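Local coordinates for protein glyoxalase-related enzyme, AraC type (Clostridium phytofermentans, PDB 3BT3) that is of unknown function but belongs to the vicinal oxygen chelate superfamily and is related to glyoxalases and bleomycin resistance proteins, at residues G100-H105 and S117-Q122; A126-I131 and I138-E143. All coordinates share one frame; numbering follows the deposited sequence.

Contact 1: residues G100-H105 and S117-Q122; sequences GIDALH and SDIYTQ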
loop_
_atom_site.group_PDB
_atom_site.type_symbol
_atom_site.label_atom_id
_atom_site.label_comp_id
_atom_site.label_asym_id
_atom_site.label_seq_id
_atom_site.Cartn_x
_atom_site.Cartn_y
_atom_site.Cartn_z
ATOM N N GLY A 100 -8.051 -7.210 -17.261
ATOM C CA GLY A 100 -9.077 -6.508 -18.011
ATOM C C GLY A 100 -8.725 -5.036 -18.063
ATOM O O GLY A 100 -9.554 -4.175 -17.764
ATOM N N ILE A 101 -7.482 -4.747 -18.439
ATOM C CA ILE A 101 -7.003 -3.376 -18.508
ATOM C C ILE A 101 -7.794 -2.537 -19.512
ATOM O O ILE A 101 -7.987 -1.338 -19.311
ATOM C CB ILE A 101 -5.491 -3.338 -18.860
ATOM C CG1 ILE A 101 -4.967 -1.910 -18.764
ATOM C CG2 ILE A 101 -5.253 -3.865 -20.260
ATOM C CD1 ILE A 101 -5.081 -1.327 -17.391
ATOM N N ASP A 102 -8.257 -3.160 -20.588
ATOM C CA ASP A 102 -9.032 -2.435 -21.589
ATOM C C ASP A 102 -10.398 -2.087 -21.011
ATOM O O ASP A 102 -10.903 -0.990 -21.210
ATOM C CB ASP A 102 -9.191 -3.284 -22.848
ATOM C CG ASP A 102 -7.858 -3.612 -23.487
ATOM O OD1 ASP A 102 -7.256 -2.700 -24.102
ATOM O OD2 ASP A 102 -7.408 -4.777 -23.360
ATOM N N ALA A 103 -10.992 -3.035 -20.295
ATOM C CA ALA A 103 -12.286 -2.807 -19.679
ATOM C C ALA A 103 -12.167 -1.655 -18.677
ATOM O O ALA A 103 -13.045 -0.800 -18.612
ATOM C CB ALA A 103 -12.776 -4.075 -18.977
ATOM N N LEU A 104 -11.084 -1.625 -17.903
ATOM C CA LEU A 104 -10.908 -0.549 -16.932
ATOM C C LEU A 104 -10.899 0.821 -17.597
ATOM O O LEU A 104 -11.647 1.715 -17.208
ATOM C CB LEU A 104 -9.605 -0.710 -16.146
ATOM C CG LEU A 104 -9.230 0.519 -15.303
ATOM C CD1 LEU A 104 -10.297 0.765 -14.270
ATOM C CD2 LEU A 104 -7.891 0.309 -14.619
ATOM N N HIS A 105 -10.045 0.980 -18.599
ATOM C CA HIS A 105 -9.921 2.246 -19.301
ATOM C C HIS A 105 -11.257 2.731 -19.858
ATOM O O HIS A 105 -11.603 3.916 -19.753
ATOM C CB HIS A 105 -8.903 2.099 -20.423
ATOM C CG HIS A 105 -8.513 3.395 -21.055
ATOM N ND1 HIS A 105 -9.339 4.079 -21.920
ATOM C CD2 HIS A 105 -7.389 4.139 -20.941
ATOM C CE1 HIS A 105 -8.738 5.188 -22.313
ATOM N NE2 HIS A 105 -7.554 5.248 -21.733
ATOM N N SER A 117 -4.280 8.138 -18.550
ATOM C CA SER A 117 -3.350 8.044 -19.668
ATOM C C SER A 117 -3.774 6.904 -20.580
ATOM O O SER A 117 -4.604 6.080 -20.203
ATOM C CB SER A 117 -1.932 7.761 -19.164
ATOM O OG SER A 117 -1.820 6.412 -18.753
ATOM N N ASP A 118 -3.213 6.862 -21.782
ATOM C CA ASP A 118 -3.526 5.781 -22.706
ATOM C C ASP A 118 -2.823 4.517 -22.213
ATOM O O ASP A 118 -1.893 4.587 -21.414
ATOM C CB ASP A 118 -3.041 6.119 -24.126
ATOM C CG ASP A 118 -3.984 7.067 -24.871
ATOM O OD1 ASP A 118 -5.137 6.667 -25.165
ATOM O OD2 ASP A 118 -3.569 8.211 -25.164
ATOM N N ILE A 119 -3.288 3.363 -22.674
ATOM C CA ILE A 119 -2.680 2.090 -22.309
ATOM C C ILE A 119 -1.434 1.884 -23.174
ATOM O O ILE A 119 -1.477 2.058 -24.389
ATOM C CB ILE A 119 -3.649 0.920 -22.559
ATOM C CG1 ILE A 119 -4.835 1.011 -21.596
ATOM C CG2 ILE A 119 -2.913 -0.413 -22.404
ATOM C CD1 ILE A 119 -5.833 -0.128 -21.725
ATOM N N TYR A 120 -0.320 1.519 -22.553
ATOM C CA TYR A 120 0.909 1.304 -23.308
ATOM C C TYR A 120 1.712 0.137 -22.744
ATOM O O TYR A 120 1.524 -0.259 -21.596
ATOM C CB TYR A 120 1.736 2.582 -23.305
ATOM C CG TYR A 120 2.181 3.007 -21.937
ATOM C CD1 TYR A 120 3.331 2.462 -21.360
ATOM C CD2 TYR A 120 1.470 3.966 -21.221
ATOM C CE1 TYR A 120 3.767 2.868 -20.104
ATOM C CE2 TYR A 120 1.896 4.380 -19.961
ATOM C CZ TYR A 120 3.048 3.828 -19.409
ATOM O OH TYR A 120 3.495 4.250 -18.175
ATOM N N THR A 121 2.604 -0.412 -23.558
ATOM C CA THR A 121 3.399 -1.561 -23.150
ATOM C C THR A 121 4.722 -1.220 -22.457
ATOM O O THR A 121 5.532 -0.444 -22.964
ATOM C CB THR A 121 3.670 -2.464 -24.369
ATOM O OG1 THR A 121 2.425 -2.793 -25.000
ATOM C CG2 THR A 121 4.369 -3.752 -23.942
ATOM N N GLN A 122 4.925 -1.808 -21.283
ATOM C CA GLN A 122 6.140 -1.592 -20.504
ATOM C C GLN A 122 7.232 -2.588 -20.893
ATOM O O GLN A 122 6.950 -3.737 -21.233
ATOM C CB GLN A 122 5.848 -1.732 -19.009
ATOM C CG GLN A 122 5.068 -0.585 -18.398
ATOM C CD GLN A 122 5.879 0.694 -18.300
ATOM O OE1 GLN A 122 5.461 1.658 -17.661
ATOM N NE2 GLN A 122 7.040 0.712 -18.935
HETATM O O HOH W 1 -6.382 8.026 -22.536
#
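I119 reaches across to the start of helix 101-110 and meets I101, D102 and H105. Its CB points at the helix. CG1 lies anti to the carbonyl carbon (chi1 -67°), and I119 CG1 is 4.1 Å from both I101 CG1 and H105 CD2. The chain then runs on extended, and CD1 does most of the work. I119 CD1 sits 3.6 Å from I101 CG1, and the two isoleucines slide past each other in opposite directions. I119 CD1 also lies 3.5 Å from I101 O, the carbonyl that accepts the helix bond from H105 N. Two further neighbours of I119 CD1 are D102 OD1 at 3.8 Å and H105 CB at 4.0 Å. The D102 side chain crosses that of I119 at about a right angle.

H105 carries the other end of the contact. CG stands anti to its backbone N (chi1 -170°), which carries the ring toward S117 and D118. The ring's edge faces S117, with S117 O near the ring plane and 3.4 Å from H105 NE2. Water 1, also in that plane, lies 3.1 Å from H105 NE2 and makes a weak hydrogen bond to D118 OD1. S117 OG bonds the carbonyl O of D118 from above its plane and is also bonded to S130 N.

The contact joins the start of the helix to the loop that leads into edge strand 120-122, within a βαβββ module of the vicinal oxygen chelate type. D102 has its strong partner elsewhere, in R127. The end of I119 packs on I101 and the helix backbone, with no clear direct hydrogen bond across. At the protein surface a water joins H105 to D118, weakly on the D118 side.

Contact 2: residues A126-I131 and I138-E143; sequences ARECSI and ILRFFE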
loop_
_atom_site.group_PDB
_atom_site.type_symbol
_atom_site.label_atom_id
_atom_site.label_comp_id
_atom_site.label_asym_id
_atom_site.label_seq_id
_atom_site.Cartn_x
_atom_site.Cartn_y
_atom_site.Cartn_z
ATOM N N ALA A 126 4.387 -5.858 -19.479
ATOM C CA ALA A 126 3.002 -5.595 -19.110
ATOM C C ALA A 126 2.437 -4.339 -19.756
ATOM O O ALA A 126 3.166 -3.417 -20.132
ATOM C CB ALA A 126 2.874 -5.492 -17.593
ATOM N N ARG A 127 1.120 -4.312 -19.899
ATOM C CA ARG A 127 0.478 -3.139 -20.450
ATOM C C ARG A 127 0.031 -2.334 -19.236
ATOM O O ARG A 127 -0.412 -2.895 -18.235
ATOM C CB ARG A 127 -0.710 -3.525 -21.334
ATOM C CG ARG A 127 -0.294 -4.169 -22.652
ATOM C CD ARG A 127 -1.326 -3.916 -23.736
ATOM N NE ARG A 127 -2.587 -4.561 -23.421
ATOM C CZ ARG A 127 -3.770 -4.160 -23.870
ATOM N NH1 ARG A 127 -3.871 -3.100 -24.666
ATOM N NH2 ARG A 127 -4.860 -4.821 -23.507
ATOM N N GLU A 128 0.176 -1.020 -19.302
ATOM C CA GLU A 128 -0.220 -0.207 -18.177
ATOM C C GLU A 128 -0.806 1.135 -18.578
ATOM O O GLU A 128 -0.766 1.533 -19.740
ATOM C CB GLU A 128 0.977 -0.006 -17.242
ATOM C CG GLU A 128 1.576 1.389 -17.209
ATOM C CD GLU A 128 2.451 1.614 -15.974
ATOM O OE1 GLU A 128 3.375 0.804 -15.742
ATOM O OE2 GLU A 128 2.212 2.599 -15.237
ATOM N N CYS A 129 -1.391 1.798 -17.590
ATOM C CA CYS A 129 -1.959 3.122 -17.752
ATOM C C CYS A 129 -2.103 3.647 -16.335
ATOM O O CYS A 129 -2.303 2.874 -15.399
ATOM C CB CYS A 129 -3.324 3.077 -18.451
ATOM S SG CYS A 129 -4.690 2.450 -17.456
ATOM N N SER A 130 -1.962 4.953 -16.169
ATOM C CA SER A 130 -2.096 5.533 -14.851
ATOM C C SER A 130 -3.290 6.480 -14.814
ATOM O O SER A 130 -3.668 7.069 -15.824
ATOM C CB SER A 130 -0.795 6.236 -14.442
ATOM O OG SER A 130 -0.376 7.167 -15.415
ATOM N N ILE A 131 -3.897 6.596 -13.641
ATOM C CA ILE A 131 -5.061 7.442 -13.459
ATOM C C ILE A 131 -4.747 8.456 -12.381
ATOM O O ILE A 131 -4.072 8.138 -11.409
ATOM C CB ILE A 131 -6.276 6.607 -13.003
ATOM C CG1 ILE A 131 -6.497 5.464 -13.993
ATOM C CG2 ILE A 131 -7.527 7.481 -12.898
ATOM C CD1 ILE A 131 -7.670 4.569 -13.659
ATOM N N ILE A 138 -1.467 9.647 -8.170
ATOM C CA ILE A 138 -1.383 8.804 -9.345
ATOM C C ILE A 138 -1.578 7.341 -8.976
ATOM O O ILE A 138 -0.984 6.848 -8.012
ATOM C CB ILE A 138 0.004 8.925 -10.033
ATOM C CG1 ILE A 138 0.282 10.377 -10.437
ATOM C CG2 ILE A 138 0.070 7.989 -11.223
ATOM C CD1 ILE A 138 -0.803 11.009 -11.286
ATOM N N LEU A 139 -2.409 6.650 -9.745
ATOM C CA LEU A 139 -2.626 5.230 -9.529
ATOM C C LEU A 139 -2.179 4.518 -10.791
ATOM O O LEU A 139 -2.665 4.818 -11.889
ATOM C CB LEU A 139 -4.102 4.917 -9.280
ATOM C CG LEU A 139 -4.763 5.513 -8.048
ATOM C CD1 LEU A 139 -6.171 4.967 -7.923
ATOM C CD2 LEU A 139 -3.941 5.171 -6.810
ATOM N N ARG A 140 -1.256 3.578 -10.634
ATOM C CA ARG A 140 -0.760 2.813 -11.770
ATOM C C ARG A 140 -1.451 1.458 -11.846
ATOM O O ARG A 140 -1.561 0.739 -10.857
ATOM C CB ARG A 140 0.755 2.633 -11.662
ATOM C CG ARG A 140 1.532 3.947 -11.756
ATOM C CD ARG A 140 3.033 3.743 -11.627
ATOM N NE ARG A 140 3.534 2.814 -12.631
ATOM C CZ ARG A 140 4.783 2.357 -12.676
ATOM N NH1 ARG A 140 5.671 2.745 -11.773
ATOM N NH2 ARG A 140 5.147 1.507 -13.625
ATOM N N PHE A 141 -1.937 1.123 -13.031
ATOM C CA PHE A 141 -2.610 -0.149 -13.248
ATOM C C PHE A 141 -1.844 -0.903 -14.327
ATOM O O PHE A 141 -1.443 -0.317 -15.338
ATOM C CB PHE A 141 -4.052 0.094 -13.700
ATOM C CG PHE A 141 -4.931 0.693 -12.631
ATOM C CD1 PHE A 141 -5.581 -0.120 -11.706
ATOM C CD2 PHE A 141 -5.101 2.070 -12.541
ATOM C CE1 PHE A 141 -6.391 0.427 -10.710
ATOM C CE2 PHE A 141 -5.908 2.630 -11.548
ATOM C CZ PHE A 141 -6.554 1.810 -10.634
ATOM N N PHE A 142 -1.609 -2.191 -14.121
ATOM C CA PHE A 142 -0.896 -2.948 -15.134
ATOM C C PHE A 142 -1.419 -4.358 -15.259
ATOM O O PHE A 142 -2.017 -4.899 -14.328
ATOM C CB PHE A 142 0.620 -2.960 -14.847
ATOM C CG PHE A 142 1.014 -3.782 -13.650
ATOM C CD1 PHE A 142 1.233 -5.151 -13.771
ATOM C CD2 PHE A 142 1.140 -3.190 -12.397
ATOM C CE1 PHE A 142 1.569 -5.921 -12.656
ATOM C CE2 PHE A 142 1.476 -3.948 -11.279
ATOM C CZ PHE A 142 1.691 -5.318 -11.409
ATOM N N GLU A 143 -1.210 -4.932 -16.438
ATOM C CA GLU A 143 -1.617 -6.299 -16.733
ATOM C C GLU A 143 -0.493 -6.903 -17.560
ATOM O O GLU A 143 -0.107 -6.358 -18.605
ATOM C CB GLU A 143 -2.924 -6.321 -17.526
ATOM C CG GLU A 143 -3.473 -7.718 -17.739
ATOM C CD GLU A 143 -4.836 -7.729 -18.416
ATOM O OE1 GLU A 143 -5.466 -8.807 -18.445
ATOM O OE2 GLU A 143 -5.278 -6.674 -18.921
HETATM O O HOH W 2 -3.937 -7.108 -21.497
#
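I131 and F141 meet on the face of a β-hairpin that carries C129, I131 and F141, turned to helix 101-110. The hairpin is the last two strands of a βαβββ module. I131 CD1 comes within 3.4 Å of F141 CE2, and I131 CG1 lies near the same two ring atoms, CD2 and CE2. The two side chains cross obliquely. The I131 chain runs extended through chi2, which carries CD1 out to the ring. C129 SG lies farther along this face, near F141 CB. I101 and L104 of helix 101-110 cover parts of it.

The backbones are antiparallel. R127 with E143, C129 with F141 and I131 with L139 are hydrogen-bonded pairs, each with two bonds. E128 with F142 and S130 with R140 are non-hydrogen-bonded pairs. Their side chains lie on the opposite face, where E128 CB meets F142 CB at 3.8 Å and F142 has its ring edge-to-face with W124.

At the polar edge of that face R140 reaches E128 diagonally. It grips the carboxylate side-on with two nitrogens, one to each oxygen. Both oxygens use their syn lone pairs, and the carboxylate and guanidinium planes are 24° apart, nearly coplanar. The R140 chain bends at chi3 (57°), which turns NE toward E128 OE2. R140 NE gives the more tilted bond, 2.9 Å to E128 OE2. R140 NH2 gives the straighter one, 2.8 Å to E128 OE1 at 172°.

How the contacts relate
Contact 2 is the more buried of the two, with most of its touching residues inside the protein. Contact 1 lies at the surface and covers less than half as much area. Both reach the same sheet, since strands 120-122 and 126-132 are neighbours in it, and their centres are about 7 Å apart. A probable hydrogen bond from E128 N to Y120 O links these strands. Contact 2 joins strands by regular backbone bonds and a two-pronged salt bridge. Contact 1 joins a helix to a loop with no such bonds. D102 OD2 and R127 NH2 form a 2.6 Å salt bridge between helix and hairpin. E143 OE2 also accepts a hydrogen bond from the backbone N of I101.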